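Long-range contacts in F420-reducing hydrogenase, subunit beta (Methanothermobacter marburgensis, PDB 4OMF), which probably passes electrons from hydrogen oxidation through a bound iron-sulfur cluster and FAD to coenzyme F420, as the beta subunit of the F420-reducing hydrogenase: residues C[73-81]-C[136-144]; C[192-201]-C[258-269]. One frame throughout, in Å; residues are numbered along the deposited sequence.

Contact 1: C[73-81]-C[136-144]; sequences GTKYTFSPN and ENFPYTSLQ. With FAD (flavin-adenine dinucleotide), chain R; SF4 (iron/sulfur cluster), chain N.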
# COMPACT_ATOMS: atom_id res chain seq x y z
N GLY C 73 -23.03 16.80 25.62
CA GLY C 73 -22.72 15.68 26.51
C GLY C 73 -21.41 15.02 26.11
O GLY C 73 -21.09 14.97 24.92
N THR C 74 -20.66 14.51 27.08
CA THR C 74 -19.36 13.90 26.82
C THR C 74 -19.41 12.40 26.52
O THR C 74 -20.14 11.65 27.15
CB THR C 74 -18.41 14.10 28.02
OG1 THR C 74 -18.29 15.50 28.30
CG2 THR C 74 -17.02 13.54 27.72
N LYS C 75 -18.61 11.98 25.56
CA LYS C 75 -18.37 10.57 25.31
C LYS C 75 -16.88 10.33 25.53
O LYS C 75 -16.07 10.92 24.84
CB LYS C 75 -18.77 10.19 23.88
CG LYS C 75 -20.26 10.44 23.57
CD LYS C 75 -20.46 11.86 23.05
CE LYS C 75 -21.93 12.24 22.96
NZ LYS C 75 -22.12 13.66 22.47
N TYR C 76 -16.52 9.48 26.51
CA TYR C 76 -15.10 9.29 26.80
C TYR C 76 -14.47 8.24 25.89
O TYR C 76 -13.89 7.26 26.37
CB TYR C 76 -14.88 8.93 28.27
CG TYR C 76 -15.32 10.04 29.20
CD1 TYR C 76 -14.61 11.25 29.27
CD2 TYR C 76 -16.43 9.87 30.02
CE1 TYR C 76 -15.02 12.26 30.13
CE2 TYR C 76 -16.85 10.89 30.88
CZ TYR C 76 -16.13 12.08 30.93
OH TYR C 76 -16.56 13.07 31.77
N THR C 77 -14.60 8.44 24.58
CA THR C 77 -13.90 7.62 23.60
C THR C 77 -13.62 8.48 22.37
O THR C 77 -13.87 9.70 22.36
CB THR C 77 -14.70 6.33 23.24
OG1 THR C 77 -13.89 5.47 22.42
CG2 THR C 77 -15.98 6.66 22.50
N PHE C 78 -13.04 7.87 21.35
CA PHE C 78 -12.53 8.65 20.23
C PHE C 78 -13.62 9.28 19.38
O PHE C 78 -14.60 8.62 19.02
CB PHE C 78 -11.65 7.78 19.32
CG PHE C 78 -10.59 7.01 20.05
CD1 PHE C 78 -10.47 5.64 19.88
CD2 PHE C 78 -9.70 7.65 20.91
CE1 PHE C 78 -9.49 4.92 20.55
CE2 PHE C 78 -8.74 6.94 21.58
CZ PHE C 78 -8.63 5.56 21.40
N SER C 79 -13.44 10.55 19.04
CA SER C 79 -14.21 11.22 18.00
C SER C 79 -13.20 12.12 17.31
O SER C 79 -12.90 13.19 17.81
CB SER C 79 -15.37 12.02 18.56
OG SER C 79 -16.09 12.68 17.52
N PRO C 80 -12.63 11.65 16.19
CA PRO C 80 -11.51 12.40 15.60
C PRO C 80 -12.03 13.63 14.87
O PRO C 80 -12.07 13.64 13.63
CB PRO C 80 -10.88 11.40 14.62
CG PRO C 80 -11.49 10.06 14.96
CD PRO C 80 -12.86 10.38 15.50
N ASN C 81 -12.42 14.65 15.63
CA ASN C 81 -13.13 15.81 15.09
C ASN C 81 -12.38 16.54 14.00
O ASN C 81 -13.00 17.10 13.11
CB ASN C 81 -13.45 16.81 16.21
CG ASN C 81 -14.60 16.36 17.07
OD1 ASN C 81 -15.20 15.31 16.84
ND2 ASN C 81 -14.94 17.17 18.07
N GLU C 136 -7.23 11.91 29.67
CA GLU C 136 -7.04 10.62 29.02
C GLU C 136 -8.22 10.35 28.12
O GLU C 136 -9.30 10.90 28.35
CB GLU C 136 -6.89 9.48 30.04
CG GLU C 136 -8.12 9.25 30.92
CD GLU C 136 -8.06 10.00 32.25
OE1 GLU C 136 -9.08 10.61 32.64
OE2 GLU C 136 -7.01 9.95 32.92
N ASN C 137 -8.04 9.50 27.11
CA ASN C 137 -9.17 8.99 26.36
C ASN C 137 -9.08 7.46 26.20
O ASN C 137 -8.01 6.89 26.35
CB ASN C 137 -9.27 9.67 24.99
CG ASN C 137 -10.70 9.72 24.47
OD1 ASN C 137 -11.61 9.18 25.09
ND2 ASN C 137 -10.90 10.38 23.32
N PHE C 138 -10.21 6.82 25.95
CA PHE C 138 -10.33 5.35 26.00
C PHE C 138 -10.77 4.72 24.68
O PHE C 138 -11.65 5.23 24.00
CB PHE C 138 -11.34 4.92 27.09
CG PHE C 138 -10.97 5.37 28.47
CD1 PHE C 138 -10.08 4.63 29.24
CD2 PHE C 138 -11.49 6.55 28.99
CE1 PHE C 138 -9.70 5.05 30.52
CE2 PHE C 138 -11.11 6.98 30.27
CZ PHE C 138 -10.22 6.22 31.03
N PRO C 139 -10.15 3.59 24.30
CA PRO C 139 -10.78 2.84 23.21
C PRO C 139 -12.20 2.42 23.63
O PRO C 139 -12.49 2.31 24.83
CB PRO C 139 -9.85 1.63 23.01
CG PRO C 139 -8.56 2.00 23.70
CD PRO C 139 -8.92 2.96 24.80
N TYR C 140 -13.07 2.21 22.66
CA TYR C 140 -14.45 1.87 22.95
C TYR C 140 -14.56 0.58 23.78
O TYR C 140 -15.39 0.49 24.70
CB TYR C 140 -15.25 1.73 21.65
CG TYR C 140 -16.75 1.56 21.87
CD1 TYR C 140 -17.39 0.35 21.56
CD2 TYR C 140 -17.52 2.60 22.39
CE1 TYR C 140 -18.76 0.18 21.75
CE2 TYR C 140 -18.90 2.45 22.59
CZ TYR C 140 -19.51 1.23 22.28
OH TYR C 140 -20.86 1.08 22.44
N THR C 141 -13.71 -0.40 23.50
CA THR C 141 -13.74 -1.66 24.25
C THR C 141 -13.41 -1.46 25.72
O THR C 141 -13.91 -2.19 26.57
CB THR C 141 -12.78 -2.71 23.67
OG1 THR C 141 -11.55 -2.06 23.34
CG2 THR C 141 -13.38 -3.36 22.42
N SER C 142 -12.56 -0.48 26.03
CA SER C 142 -12.28 -0.16 27.42
C SER C 142 -13.53 0.38 28.10
O SER C 142 -13.83 -0.01 29.21
CB SER C 142 -11.14 0.85 27.54
OG SER C 142 -9.92 0.19 27.25
N LEU C 143 -14.26 1.27 27.42
CA LEU C 143 -15.54 1.71 28.01
C LEU C 143 -16.46 0.52 28.26
O LEU C 143 -17.10 0.43 29.31
CB LEU C 143 -16.24 2.73 27.13
CG LEU C 143 -15.61 4.11 27.02
CD1 LEU C 143 -16.59 5.04 26.27
CD2 LEU C 143 -15.29 4.65 28.40
N GLN C 144 -16.50 -0.41 27.31
CA GLN C 144 -17.32 -1.60 27.51
C GLN C 144 -16.88 -2.42 28.71
O GLN C 144 -17.72 -2.94 29.44
CB GLN C 144 -17.30 -2.48 26.24
CG GLN C 144 -18.18 -1.95 25.14
CD GLN C 144 -18.02 -2.73 23.86
OE1 GLN C 144 -16.90 -3.06 23.48
NE2 GLN C 144 -19.14 -3.04 23.19
PA FAD R . -21.75 20.43 26.15
O1A FAD R . -22.17 19.19 26.91
O2A FAD R . -22.69 21.57 25.86
O5B FAD R . -21.17 19.94 24.75
C5B FAD R . -20.11 18.98 24.82
C4B FAD R . -19.31 19.08 23.52
O4B FAD R . -18.21 18.17 23.58
C3B FAD R . -20.18 18.67 22.34
O3B FAD R . -20.10 19.63 21.27
C2B FAD R . -19.57 17.35 21.89
O2B FAD R . -19.65 17.21 20.46
C1B FAD R . -18.13 17.45 22.36
N9A FAD R . -17.59 16.10 22.61
C8A FAD R . -18.15 15.16 23.39
N7A FAD R . -17.39 14.04 23.41
C5A FAD R . -16.31 14.29 22.61
C6A FAD R . -15.12 13.52 22.17
N6A FAD R . -14.91 12.24 22.58
N1A FAD R . -14.25 14.15 21.36
C2A FAD R . -14.45 15.41 20.92
N3A FAD R . -15.52 16.17 21.26
C4A FAD R . -16.45 15.65 22.10
N1 FAD R . -13.27 17.85 31.64
C2 FAD R . -12.42 18.17 32.70
O2 FAD R . -12.75 19.08 33.48
N3 FAD R . -11.25 17.43 32.86
C4 FAD R . -10.90 16.44 31.98
O4 FAD R . -9.82 15.83 32.14
C4X FAD R . -12.00 15.71 31.38
N5 FAD R . -11.60 14.56 30.52
C5X FAD R . -12.19 14.64 29.18
C6 FAD R . -11.80 13.61 28.30
C7 FAD R . -12.45 13.45 27.08
C7M FAD R . -12.02 12.35 26.12
C8 FAD R . -13.50 14.32 26.76
C8M FAD R . -14.28 14.25 25.46
C9 FAD R . -13.90 15.35 27.64
C9A FAD R . -13.31 15.46 28.90
N10 FAD R . -13.65 16.55 29.75
C10 FAD R . -13.12 16.63 31.02
C1' FAD R . -14.50 17.67 29.32
C2' FAD R . -15.95 17.53 29.70
O2' FAD R . -16.34 16.27 30.00
C3' FAD R . -16.77 18.27 28.91
O3' FAD R . -16.91 17.78 27.66
C4' FAD R . -16.61 19.78 28.98
O4' FAD R . -16.67 20.26 30.34
C5' FAD R . -17.66 20.48 28.12
O5' FAD R . -18.92 20.45 28.77
P FAD R . -20.10 21.45 28.35
O1P FAD R . -19.50 22.83 28.31
O2P FAD R . -21.29 21.21 29.22
O3P FAD R . -20.39 21.01 26.81
FE1 SF4 N . -5.44 13.72 23.56
FE2 SF4 N . -3.85 14.36 25.58
FE3 SF4 N . -4.77 11.86 25.40
FE4 SF4 N . -6.50 13.82 26.03
S1 SF4 N . -4.70 13.12 27.32
S2 SF4 N . -6.83 12.17 24.43
S3 SF4 N . -5.65 15.59 24.91
S4 SF4 N . -3.32 12.87 23.93
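N137 reaches across to the backbone of T77, and its side chain, followed outward, shows how one asparagine touches cluster, flavin and loop in turn. CB lies 3.5 Å from the sulfide S2 of the iron-sulfur cluster. With CG nearly opposite the backbone N (chi1 -152°), the amide is carried toward 73-81, and CG packs 3.4 Å from the flavin methyl C7M. At the tip the two branches part. OD1 rests 3.1 Å from Y76 C and accepts the backbone N-H of F138, while ND2 donates to T77 O at 3.2 Å, approaching from above the carbonyl plane. The adenine N6A of FAD also donates to T77 O, weakly, and more straightforwardly to K75 O, so the loop reads the adenine edge with its backbone.

T77 returns the grip: its OG1, anti to the backbone N (chi1 -172°), donates to F138 O at 2.8 Å. F138 O also sits 3.9 Å above the F78 ring, over the centre of one face. L143 CD1 packs against T77 CB at 3.8 Å, the two side chains crossing obliquely.

This buried seam joins the loop between helices 65-70 and 85-89 to the N-terminal end of helix 140-150, where P139 is the N-cap residue; strand 56-62 packs alongside through P57, which touches T77.

Contact 2: C[192-201]-C[258-269]; sequences CKICKDYVAE and AAQKKEKAEKNI. With SF4 (iron/sulfur cluster), chain N; FAD (flavin-adenine dinucleotide), chain R.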
# COMPACT_ATOMS: atom_id res chain seq x y z
N CYS C 192 -1.63 8.78 25.29
CA CYS C 192 -1.91 9.83 26.26
C CYS C 192 -0.77 10.01 27.27
O CYS C 192 -0.71 11.03 27.94
CB CYS C 192 -3.20 9.52 27.02
SG CYS C 192 -4.67 9.63 26.01
N LYS C 193 0.12 9.02 27.36
CA LYS C 193 1.18 9.01 28.38
C LYS C 193 2.10 10.22 28.30
O LYS C 193 2.66 10.62 29.32
CB LYS C 193 2.05 7.75 28.26
CG LYS C 193 1.46 6.47 28.80
CD LYS C 193 2.39 5.28 28.45
CE LYS C 193 1.62 3.96 28.42
NZ LYS C 193 2.41 2.78 27.87
N ILE C 194 2.28 10.77 27.10
CA ILE C 194 3.25 11.85 26.92
C ILE C 194 2.56 13.19 26.68
O ILE C 194 3.19 14.18 26.32
CB ILE C 194 4.23 11.53 25.77
CG1 ILE C 194 3.51 11.41 24.42
CG2 ILE C 194 5.01 10.24 26.09
CD1 ILE C 194 4.50 11.18 23.28
N CYS C 195 1.26 13.24 26.95
CA CYS C 195 0.51 14.46 26.74
C CYS C 195 0.69 15.45 27.91
O CYS C 195 0.47 15.09 29.08
CB CYS C 195 -0.97 14.14 26.55
SG CYS C 195 -1.95 15.64 26.16
N LYS C 196 1.11 16.68 27.61
CA LYS C 196 1.41 17.68 28.65
C LYS C 196 0.29 18.70 28.85
O LYS C 196 0.33 19.51 29.78
CB LYS C 196 2.70 18.45 28.31
CG LYS C 196 3.96 17.59 28.25
CD LYS C 196 4.97 18.09 27.21
CE LYS C 196 5.77 19.28 27.70
NZ LYS C 196 6.99 19.54 26.86
N ASP C 197 -0.69 18.68 27.96
CA ASP C 197 -1.67 19.75 27.87
C ASP C 197 -3.00 19.30 28.50
O ASP C 197 -3.71 18.46 27.94
CB ASP C 197 -1.85 20.13 26.39
CG ASP C 197 -2.63 21.43 26.16
OD1 ASP C 197 -3.45 21.84 27.01
OD2 ASP C 197 -2.44 22.02 25.07
N TYR C 198 -3.32 19.86 29.67
CA TYR C 198 -4.55 19.51 30.36
C TYR C 198 -5.71 20.42 29.98
O TYR C 198 -6.81 19.96 29.70
CB TYR C 198 -4.35 19.55 31.88
CG TYR C 198 -5.59 19.16 32.65
CD1 TYR C 198 -6.23 17.96 32.40
CD2 TYR C 198 -6.12 19.99 33.62
CE1 TYR C 198 -7.36 17.59 33.11
CE2 TYR C 198 -7.26 19.62 34.33
CZ TYR C 198 -7.86 18.42 34.07
OH TYR C 198 -8.99 18.03 34.75
N VAL C 199 -5.47 21.73 29.99
CA VAL C 199 -6.57 22.67 29.84
C VAL C 199 -6.68 23.25 28.43
O VAL C 199 -7.21 24.35 28.26
CB VAL C 199 -6.46 23.83 30.86
CG1 VAL C 199 -6.82 23.36 32.27
CG2 VAL C 199 -5.07 24.46 30.84
N ALA C 200 -6.24 22.49 27.43
CA ALA C 200 -6.34 22.92 26.03
C ALA C 200 -5.74 24.32 25.87
O ALA C 200 -6.44 25.27 25.55
CB ALA C 200 -7.80 22.91 25.55
N GLU C 201 -4.44 24.42 26.11
CA GLU C 201 -3.75 25.70 26.18
C GLU C 201 -3.75 26.50 24.89
O GLU C 201 -3.50 27.70 24.93
CB GLU C 201 -2.30 25.47 26.63
CG GLU C 201 -2.21 24.87 28.03
CD GLU C 201 -0.80 24.48 28.44
OE1 GLU C 201 0.16 25.10 27.93
OE2 GLU C 201 -0.66 23.54 29.27
N ALA C 258 -3.41 19.95 36.42
CA ALA C 258 -2.58 20.37 35.29
C ALA C 258 -1.09 20.10 35.55
O ALA C 258 -0.36 19.65 34.66
CB ALA C 258 -2.81 21.89 34.98
N ALA C 259 -0.65 20.35 36.78
CA ALA C 259 0.74 20.09 37.16
C ALA C 259 1.02 18.60 37.28
O ALA C 259 2.10 18.14 36.90
CB ALA C 259 1.10 20.81 38.48
N GLN C 260 0.06 17.84 37.82
CA GLN C 260 0.18 16.38 37.85
C GLN C 260 0.35 15.84 36.43
O GLN C 260 1.19 14.97 36.20
CB GLN C 260 -1.04 15.71 38.50
CG GLN C 260 -1.11 15.85 40.03
CD GLN C 260 -2.28 15.11 40.64
OE1 GLN C 260 -3.06 14.48 39.94
NE2 GLN C 260 -2.39 15.16 41.96
N LYS C 261 -0.45 16.34 35.50
CA LYS C 261 -0.41 15.79 34.14
C LYS C 261 0.95 16.06 33.50
O LYS C 261 1.53 15.19 32.86
CB LYS C 261 -1.52 16.36 33.26
CG LYS C 261 -1.65 15.65 31.91
CD LYS C 261 -2.75 16.27 31.06
CE LYS C 261 -2.95 15.43 29.78
NZ LYS C 261 -4.01 16.00 28.91
N LYS C 262 1.46 17.27 33.71
CA LYS C 262 2.73 17.66 33.11
C LYS C 262 3.90 16.86 33.69
O LYS C 262 4.80 16.46 32.97
CB LYS C 262 2.99 19.15 33.28
CG LYS C 262 2.15 20.02 32.37
CD LYS C 262 2.46 21.49 32.59
CE LYS C 262 1.44 22.37 31.88
NZ LYS C 262 1.41 22.15 30.41
N GLU C 263 3.89 16.65 35.01
CA GLU C 263 4.98 15.91 35.63
C GLU C 263 5.00 14.46 35.12
O GLU C 263 6.07 13.89 34.88
CB GLU C 263 4.84 15.94 37.15
CG GLU C 263 5.94 15.24 37.88
CD GLU C 263 5.90 15.56 39.36
OE1 GLU C 263 5.74 16.75 39.70
OE2 GLU C 263 6.01 14.62 40.18
N LYS C 264 3.81 13.89 34.96
CA LYS C 264 3.69 12.51 34.51
C LYS C 264 4.20 12.38 33.08
O LYS C 264 4.94 11.46 32.73
CB LYS C 264 2.23 12.05 34.60
CG LYS C 264 1.97 10.64 34.11
CD LYS C 264 0.53 10.24 34.38
CE LYS C 264 -0.45 11.18 33.70
NZ LYS C 264 -0.37 11.07 32.23
N ALA C 265 3.79 13.33 32.26
CA ALA C 265 4.20 13.36 30.86
C ALA C 265 5.72 13.49 30.74
O ALA C 265 6.33 12.77 29.96
CB ALA C 265 3.52 14.49 30.14
N GLU C 266 6.34 14.36 31.54
CA GLU C 266 7.78 14.54 31.41
C GLU C 266 8.53 13.26 31.79
O GLU C 266 9.53 12.90 31.17
CB GLU C 266 8.24 15.73 32.24
CG GLU C 266 7.73 17.07 31.73
CD GLU C 266 8.40 17.55 30.43
OE1 GLU C 266 9.33 16.88 29.93
OE2 GLU C 266 7.99 18.62 29.93
N LYS C 267 8.02 12.54 32.78
CA LYS C 267 8.61 11.27 33.17
C LYS C 267 8.51 10.26 32.04
O LYS C 267 9.47 9.52 31.75
CB LYS C 267 7.91 10.72 34.42
CG LYS C 267 8.62 9.54 35.05
CD LYS C 267 8.05 9.22 36.43
CE LYS C 267 8.57 7.89 36.97
NZ LYS C 267 8.19 6.74 36.09
N ASN C 268 7.36 10.23 31.40
CA ASN C 268 7.13 9.27 30.31
C ASN C 268 7.89 9.66 29.04
O ASN C 268 8.40 8.79 28.33
CB ASN C 268 5.63 9.13 30.03
CG ASN C 268 4.90 8.44 31.17
OD1 ASN C 268 5.48 7.62 31.88
ND2 ASN C 268 3.63 8.77 31.35
N ILE C 269 8.00 10.96 28.77
CA ILE C 269 8.82 11.43 27.66
C ILE C 269 10.28 11.05 27.87
O ILE C 269 10.96 10.58 26.95
CB ILE C 269 8.67 12.95 27.49
CG1 ILE C 269 7.27 13.25 26.94
CG2 ILE C 269 9.76 13.50 26.59
CD1 ILE C 269 6.83 14.70 27.15
FE1 SF4 N . -5.44 13.72 23.56
FE2 SF4 N . -3.85 14.36 25.58
FE3 SF4 N . -4.77 11.86 25.40
FE4 SF4 N . -6.50 13.82 26.03
S1 SF4 N . -4.70 13.12 27.32
S2 SF4 N . -6.83 12.17 24.43
S3 SF4 N . -5.65 15.59 24.91
S4 SF4 N . -3.32 12.87 23.93
PA FAD R . -21.75 20.43 26.15
O1A FAD R . -22.17 19.19 26.91
O2A FAD R . -22.69 21.57 25.86
O5B FAD R . -21.17 19.94 24.75
C5B FAD R . -20.11 18.98 24.82
C4B FAD R . -19.31 19.08 23.52
O4B FAD R . -18.21 18.17 23.58
C3B FAD R . -20.18 18.67 22.34
O3B FAD R . -20.10 19.63 21.27
C2B FAD R . -19.57 17.35 21.89
O2B FAD R . -19.65 17.21 20.46
C1B FAD R . -18.13 17.45 22.36
N9A FAD R . -17.59 16.10 22.61
C8A FAD R . -18.15 15.16 23.39
N7A FAD R . -17.39 14.04 23.41
C5A FAD R . -16.31 14.29 22.61
C6A FAD R . -15.12 13.52 22.17
N6A FAD R . -14.91 12.24 22.58
N1A FAD R . -14.25 14.15 21.36
C2A FAD R . -14.45 15.41 20.92
N3A FAD R . -15.52 16.17 21.26
C4A FAD R . -16.45 15.65 22.10
N1 FAD R . -13.27 17.85 31.64
C2 FAD R . -12.42 18.17 32.70
O2 FAD R . -12.75 19.08 33.48
N3 FAD R . -11.25 17.43 32.86
C4 FAD R . -10.90 16.44 31.98
O4 FAD R . -9.82 15.83 32.14
C4X FAD R . -12.00 15.71 31.38
N5 FAD R . -11.60 14.56 30.52
C5X FAD R . -12.19 14.64 29.18
C6 FAD R . -11.80 13.61 28.30
C7 FAD R . -12.45 13.45 27.08
C7M FAD R . -12.02 12.35 26.12
C8 FAD R . -13.50 14.32 26.76
C8M FAD R . -14.28 14.25 25.46
C9 FAD R . -13.90 15.35 27.64
C9A FAD R . -13.31 15.46 28.90
N10 FAD R . -13.65 16.55 29.75
C10 FAD R . -13.12 16.63 31.02
C1' FAD R . -14.50 17.67 29.32
C2' FAD R . -15.95 17.53 29.70
O2' FAD R . -16.34 16.27 30.00
C3' FAD R . -16.77 18.27 28.91
O3' FAD R . -16.91 17.78 27.66
C4' FAD R . -16.61 19.78 28.98
O4' FAD R . -16.67 20.26 30.34
C5' FAD R . -17.66 20.48 28.12
O5' FAD R . -18.92 20.45 28.77
P FAD R . -20.10 21.45 28.35
O1P FAD R . -19.50 22.83 28.31
O2P FAD R . -21.29 21.21 29.22
O3P FAD R . -20.39 21.01 26.81
O HOH W 1 -0.34 12.70 30.20
O HOH W 2 -0.94 20.22 32.20
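K261 and K262, adjacent on one helix, each deliver an ammonium group to the cysteine-bearing loop 192-201. K261, extended throughout, passes its CD 3.7 Å from Y198 CB; its NZ donates to D197 O at 2.7 Å and also to C134 O, its strongest polar partner. K261 NZ also stands 3.4 Å from cluster sulfide S1, where its charge would be expected to favour the reduced cluster. K262 bends at its last torsion (chi4 -60°), which lets NZ serve both K196 O and the syn lone pair of E201 OE2, the latter a salt bridge of 2.7 Å. E201 N is in turn held by D197 OD1. K196 NZ and E266 OE2 form a longer salt bridge (3.4 Å).

At the other end N268 ND2 donates almost straight to K193 O (2.9 Å, 167°), and one water gives its protons to C192 O and C195 O while accepting from K264 NZ. I194 crosses I269 at about a right angle.

The Cys-x-x-Cys pair binds the four-iron cluster, C192 on FE3 and C195 on FE2, and Y198 OH accepts from flavin N3. Helix 251-275 thus backs the loop that leads into strand 205-208, whose S206 holds A200 O, while P103 and M107 of helix 103-114 pack against D197.

How the contacts relate
After strand 8-14 and helices 17-22 and 28-39, the chain passes strands 44-51 and 56-62 and helix 65-70 before entering the loop 73-81. Contact 1 closes when 136-144 returns to it, after strands 97-101 and 126-132 of the mixed sheet have been laid down. The second loop opens only later, at 192-201, and closes when helix 251-275 comes back with strands 205-208, 217-221 and 239-243 in between. The two closures therefore follow in series, neither nested nor crossed. They meet in space where C192 SG packs 3.5 Å from N137 N, and both border the iron-sulfur cluster and FAD, tying the earlier and later parts of the fold around the two cofactors.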